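Local coordinates for uncharacterized protein (Bacteroides caccae, PDB 4L7A) that is of unknown function but is probably a zinc-dependent peptidase that cleaves peptide bonds with a bound metal ion, at residues H45-D49 with I94-G98; G185-P189 with E201-C205. One frame throughout, in Å; residues are numbered along the deposited sequence.

Overall arrangement
Contact 1 comes first along the chain and is complete before contact 2 begins. It belongs to the part built round the four-stranded mixed sheet, where the loop after strand 38-40 lies against strand 93-98. Contact 2 is in the helical part, where the loop following helix 178-181 packs on helix 195-208, beside helices 131-153 and 211-244. The two lie on opposite sides of the chain's centre, their own centres 29 Å apart and their nearest atoms about 16 Å apart, so they do not touch. Contact 1 is therefore packing of the sheet part, whereas contact 2 reaches the helix with the HExxH motif, the probable zinc site.

Contact 1. Residues H45-D49 with I94-G98; sequences HIESD and IHLIG
Start from Ile46, which gives up 85 Å² here. It sits in an extended loop (phi/psi -109/131), its CA-to-CB bond toward residues 94-98 of strand 93-98; its CA and that of His95, 7.1 Å apart, are the nearest CA pair of the two segments. With chi1 m and chi2 t, Ile46 CG1 lies over one face of the imidazole, 3.9 Å from the His95 ring centroid and 12° off the normal: a CH-pi contact. Ile46 CG2 approaches His95 ND1 (3.5 Å) and Ile97 CD1 (3.9 Å), while Ile46 CD1 touches Leu96 O at 3.3 Å. On the strand (-116/137 at His95), the CA-to-CB bonds of His95 (chi1 m, 49 Å²) and Ile97 (m/t, 39 Å²) are directed toward the loop, that of Leu96 away. Ser48 OG comes within 3.3 Å of Ile97 CD1. Parallel strands 38-40 and 115-122 flank this one, so the loop packs on one sheet face. No hydrogen bond joins the segments; their contact rests on van der Waals packing and the CH-pi contact.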
loop_
_atom_site.group_PDB
_atom_site.type_symbol
_atom_site.label_atom_id
_atom_site.label_comp_id
_atom_site.label_asym_id
_atom_site.label_seq_id
_atom_site.Cartn_x
_atom_site.Cartn_y
_atom_site.Cartn_z
ATOM N N HIS A 45 -2.846 19.795 13.049
ATOM C CA HIS A 45 -1.958 18.775 13.695
ATOM C C HIS A 45 -0.913 18.149 12.790
ATOM O O HIS A 45 -0.152 17.293 13.232
ATOM C CB HIS A 45 -2.763 17.615 14.306
ATOM C CG HIS A 45 -3.752 18.058 15.333
ATOM N ND1 HIS A 45 -4.735 17.231 15.826
ATOM C CD2 HIS A 45 -3.934 19.261 15.925
ATOM C CE1 HIS A 45 -5.479 17.904 16.686
ATOM N NE2 HIS A 45 -5.025 19.144 16.748
ATOM N N ILE A 46 -0.881 18.576 11.538
ATOM C CA ILE A 46 0.036 18.029 10.552
ATOM C C ILE A 46 1.100 19.072 10.221
ATOM O O ILE A 46 0.821 20.228 9.898
ATOM C CB ILE A 46 -0.714 17.552 9.252
ATOM C CG1 ILE A 46 -1.555 16.308 9.575
ATOM C CG2 ILE A 46 0.287 17.237 8.160
ATOM C CD1 ILE A 46 -2.363 15.778 8.470
ATOM N N GLU A 47 2.335 18.627 10.253
ATOM C CA GLU A 47 3.442 19.493 9.945
ATOM C C GLU A 47 4.252 18.836 8.815
ATOM O O GLU A 47 4.775 17.740 8.978
ATOM C CB GLU A 47 4.232 19.726 11.243
ATOM C CG GLU A 47 5.740 19.775 11.160
ATOM C CD GLU A 47 6.346 20.033 12.532
ATOM O OE1 GLU A 47 5.619 20.554 13.418
ATOM O OE2 GLU A 47 7.541 19.704 12.728
ATOM N N SER A 48 4.312 19.501 7.658
ATOM C CA SER A 48 5.190 19.066 6.569
ATOM C C SER A 48 5.510 20.144 5.569
ATOM O O SER A 48 5.001 21.253 5.618
ATOM C CB SER A 48 4.729 17.765 5.893
ATOM O OG SER A 48 3.479 17.833 5.297
ATOM N N ASP A 49 6.443 19.810 4.701
ATOM C CA ASP A 49 6.742 20.617 3.554
ATOM C C ASP A 49 5.529 20.576 2.623
ATOM O O ASP A 49 4.711 19.666 2.681
ATOM C CB ASP A 49 8.012 20.077 2.888
ATOM C CG ASP A 49 9.209 20.133 3.830
ATOM O OD1 ASP A 49 9.359 21.144 4.558
ATOM O OD2 ASP A 49 9.966 19.137 3.883
ATOM N N ILE A 94 -0.679 7.821 9.880
ATOM C CA ILE A 94 -1.196 8.085 8.539
ATOM C C ILE A 94 -1.660 9.553 8.546
ATOM O O ILE A 94 -2.329 9.965 9.513
ATOM C CB ILE A 94 -2.307 7.123 8.160
ATOM C CG1 ILE A 94 -1.782 5.699 8.067
ATOM C CG2 ILE A 94 -2.853 7.460 6.798
ATOM C CD1 ILE A 94 -2.864 4.641 8.079
ATOM N N HIS A 95 -1.193 10.380 7.593
ATOM C CA HIS A 95 -1.655 11.786 7.505
ATOM C C HIS A 95 -2.371 11.909 6.203
ATOM O O HIS A 95 -1.877 11.401 5.217
ATOM C CB HIS A 95 -0.498 12.764 7.389
ATOM C CG HIS A 95 0.225 13.005 8.664
ATOM N ND1 HIS A 95 1.263 13.910 8.763
ATOM C CD2 HIS A 95 0.036 12.516 9.911
ATOM C CE1 HIS A 95 1.704 13.952 10.013
ATOM N NE2 HIS A 95 0.970 13.115 10.729
ATOM N N LEU A 96 -3.497 12.577 6.180
ATOM C CA LEU A 96 -4.134 12.955 4.927
ATOM C C LEU A 96 -3.879 14.432 4.738
ATOM O O LEU A 96 -4.062 15.227 5.674
ATOM C CB LEU A 96 -5.633 12.721 4.952
ATOM C CG LEU A 96 -6.124 11.348 5.296
ATOM C CD1 LEU A 96 -7.610 11.262 5.007
ATOM C CD2 LEU A 96 -5.383 10.310 4.469
ATOM N N ILE A 97 -3.432 14.788 3.540
ATOM C CA ILE A 97 -3.210 16.171 3.162
ATOM C C ILE A 97 -3.899 16.432 1.860
ATOM O O ILE A 97 -3.865 15.611 0.947
ATOM C CB ILE A 97 -1.719 16.489 3.023
ATOM C CG1 ILE A 97 -1.046 16.345 4.370
ATOM C CG2 ILE A 97 -1.486 17.875 2.535
ATOM C CD1 ILE A 97 0.534 16.596 4.322
ATOM N N GLY A 98 -4.534 17.588 1.748
ATOM C CA GLY A 98 -5.244 17.896 0.488
ATOM C C GLY A 98 -4.320 18.344 -0.649
ATOM O O GLY A 98 -3.379 19.091 -0.428
#

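Contact 2. Residues G185-P189 with E201-C205; sequences GFVTP and EVTAC
Gly185, at phi/psi 90/22, ends helix 178-181 as the C-prime residue of a Schellman motif, and the chain beyond it runs irregularly: Phe186 extended, Val187 near helical values (-72/-21), Thr188 extended again (-150/165), Pro189 back at -56/-44. Residues 201-205 are a regular turn within helix 195-208, with Cys205 N donating to Glu201 O at 2.8 Å. The nearest CA atoms of the two segments are those of Val187 and Val202, 6.4 Å apart. Val187 (chi1 m) and Thr188 (chi1 p) both direct their CA-to-CB bonds toward the helix. Val187, which has 67 Å² covered, puts its CG2 4.0 Å from Glu201 CB, 4.0 Å from Val202 CG2 and 3.9 Å from Cys205 SG. Trp214 and Ile229 of helix 211-244 also touch Val187. Thr188 CG2 adds a contact to Cys205 SG at 3.8 Å.

Beside this apolar packing lies the polar link. Glu201 (chi1 and chi2 both m) has a salt bridge from OE1 to Lys140 and a hydrogen bond between OE2 and ND1 of His144, the first histidine of the HExxH motif on helix 131-153, which is consistent with a second-shell role, as in thermolysin-like zincins, where a carboxylate orients the metal-binding imidazole. Thr188 helps to fix this acid: Thr188 OG1 accepts from Ala191 N and donates to Glu201 OE1 at a short 2.6 Å.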
loop_
_atom_site.group_PDB
_atom_site.type_symbol
_atom_site.label_atom_id
_atom_site.label_comp_id
_atom_site.label_asym_id
_atom_site.label_seq_id
_atom_site.Cartn_x
_atom_site.Cartn_y
_atom_site.Cartn_z
ATOM N N GLY A 185 13.344 -11.179 -14.770
ATOM C CA GLY A 185 12.679 -11.635 -13.560
ATOM C C GLY A 185 12.306 -10.525 -12.591
ATOM O O GLY A 185 12.157 -10.751 -11.402
ATOM N N PHE A 186 12.188 -9.302 -13.089
ATOM C CA PHE A 186 11.796 -8.158 -12.248
ATOM C C PHE A 186 10.389 -7.736 -12.614
ATOM O O PHE A 186 10.108 -7.466 -13.812
ATOM C CB PHE A 186 12.752 -6.978 -12.482
ATOM C CG PHE A 186 14.183 -7.260 -12.055
ATOM C CD1 PHE A 186 14.453 -7.789 -10.792
ATOM C CD2 PHE A 186 15.229 -7.023 -12.901
ATOM C CE1 PHE A 186 15.733 -8.056 -10.401
ATOM C CE2 PHE A 186 16.520 -7.295 -12.504
ATOM C CZ PHE A 186 16.769 -7.837 -11.277
ATOM N N VAL A 187 9.507 -7.673 -11.607
ATOM C CA VAL A 187 8.127 -7.291 -11.833
ATOM C C VAL A 187 7.899 -5.819 -12.162
ATOM O O VAL A 187 6.873 -5.482 -12.728
ATOM C CB VAL A 187 7.178 -7.714 -10.678
ATOM C CG1 VAL A 187 7.040 -9.249 -10.630
ATOM C CG2 VAL A 187 7.630 -7.163 -9.293
ATOM N N THR A 188 8.841 -4.956 -11.809
ATOM C CA THR A 188 8.813 -3.540 -12.116
ATOM C C THR A 188 10.246 -3.067 -12.248
ATOM O O THR A 188 11.167 -3.731 -11.791
ATOM C CB THR A 188 8.204 -2.705 -10.937
ATOM O OG1 THR A 188 8.951 -2.908 -9.727
ATOM C CG2 THR A 188 6.798 -3.039 -10.715
ATOM N N PRO A 189 10.461 -1.895 -12.820
ATOM C CA PRO A 189 11.835 -1.335 -12.831
ATOM C C PRO A 189 12.433 -1.219 -11.460
ATOM O O PRO A 189 13.596 -1.580 -11.264
ATOM C CB PRO A 189 11.627 0.061 -13.415
ATOM C CG PRO A 189 10.485 -0.147 -14.386
ATOM C CD PRO A 189 9.547 -1.122 -13.670
ATOM N N GLU A 201 8.461 -5.556 -3.846
ATOM C CA GLU A 201 7.700 -5.336 -5.078
ATOM C C GLU A 201 6.945 -6.573 -5.522
ATOM O O GLU A 201 5.796 -6.465 -5.959
ATOM C CB GLU A 201 8.601 -4.876 -6.207
ATOM C CG GLU A 201 9.087 -3.401 -6.088
ATOM C CD GLU A 201 7.945 -2.413 -6.357
ATOM O OE1 GLU A 201 7.717 -2.130 -7.554
ATOM O OE2 GLU A 201 7.262 -1.969 -5.398
ATOM N N VAL A 202 7.572 -7.739 -5.429
ATOM C CA VAL A 202 6.880 -8.965 -5.805
ATOM C C VAL A 202 5.660 -9.098 -4.928
ATOM O O VAL A 202 4.582 -9.320 -5.394
ATOM C CB VAL A 202 7.813 -10.176 -5.738
ATOM C CG1 VAL A 202 7.025 -11.481 -5.862
ATOM C CG2 VAL A 202 8.852 -10.086 -6.822
ATOM N N THR A 203 5.814 -8.904 -3.630
ATOM C CA THR A 203 4.712 -9.008 -2.684
ATOM C C THR A 203 3.595 -7.996 -2.957
ATOM O O THR A 203 2.411 -8.348 -3.028
ATOM C CB THR A 203 5.238 -8.767 -1.226
ATOM O OG1 THR A 203 6.370 -9.605 -0.938
ATOM C CG2 THR A 203 4.143 -9.040 -0.201
ATOM N N ALA A 204 3.964 -6.714 -3.138
ATOM C CA ALA A 204 3.009 -5.646 -3.362
ATOM C C ALA A 204 2.314 -5.753 -4.719
ATOM O O ALA A 204 1.099 -5.441 -4.824
ATOM C CB ALA A 204 3.690 -4.310 -3.283
ATOM N N CYS A 205 3.062 -6.148 -5.736
ATOM C CA CYS A 205 2.429 -6.381 -7.064
ATOM C C CYS A 205 1.484 -7.579 -7.024
ATOM O O CYS A 205 0.351 -7.526 -7.521
ATOM C CB CYS A 205 3.461 -6.566 -8.155
ATOM S SG CYS A 205 4.438 -5.057 -8.527
#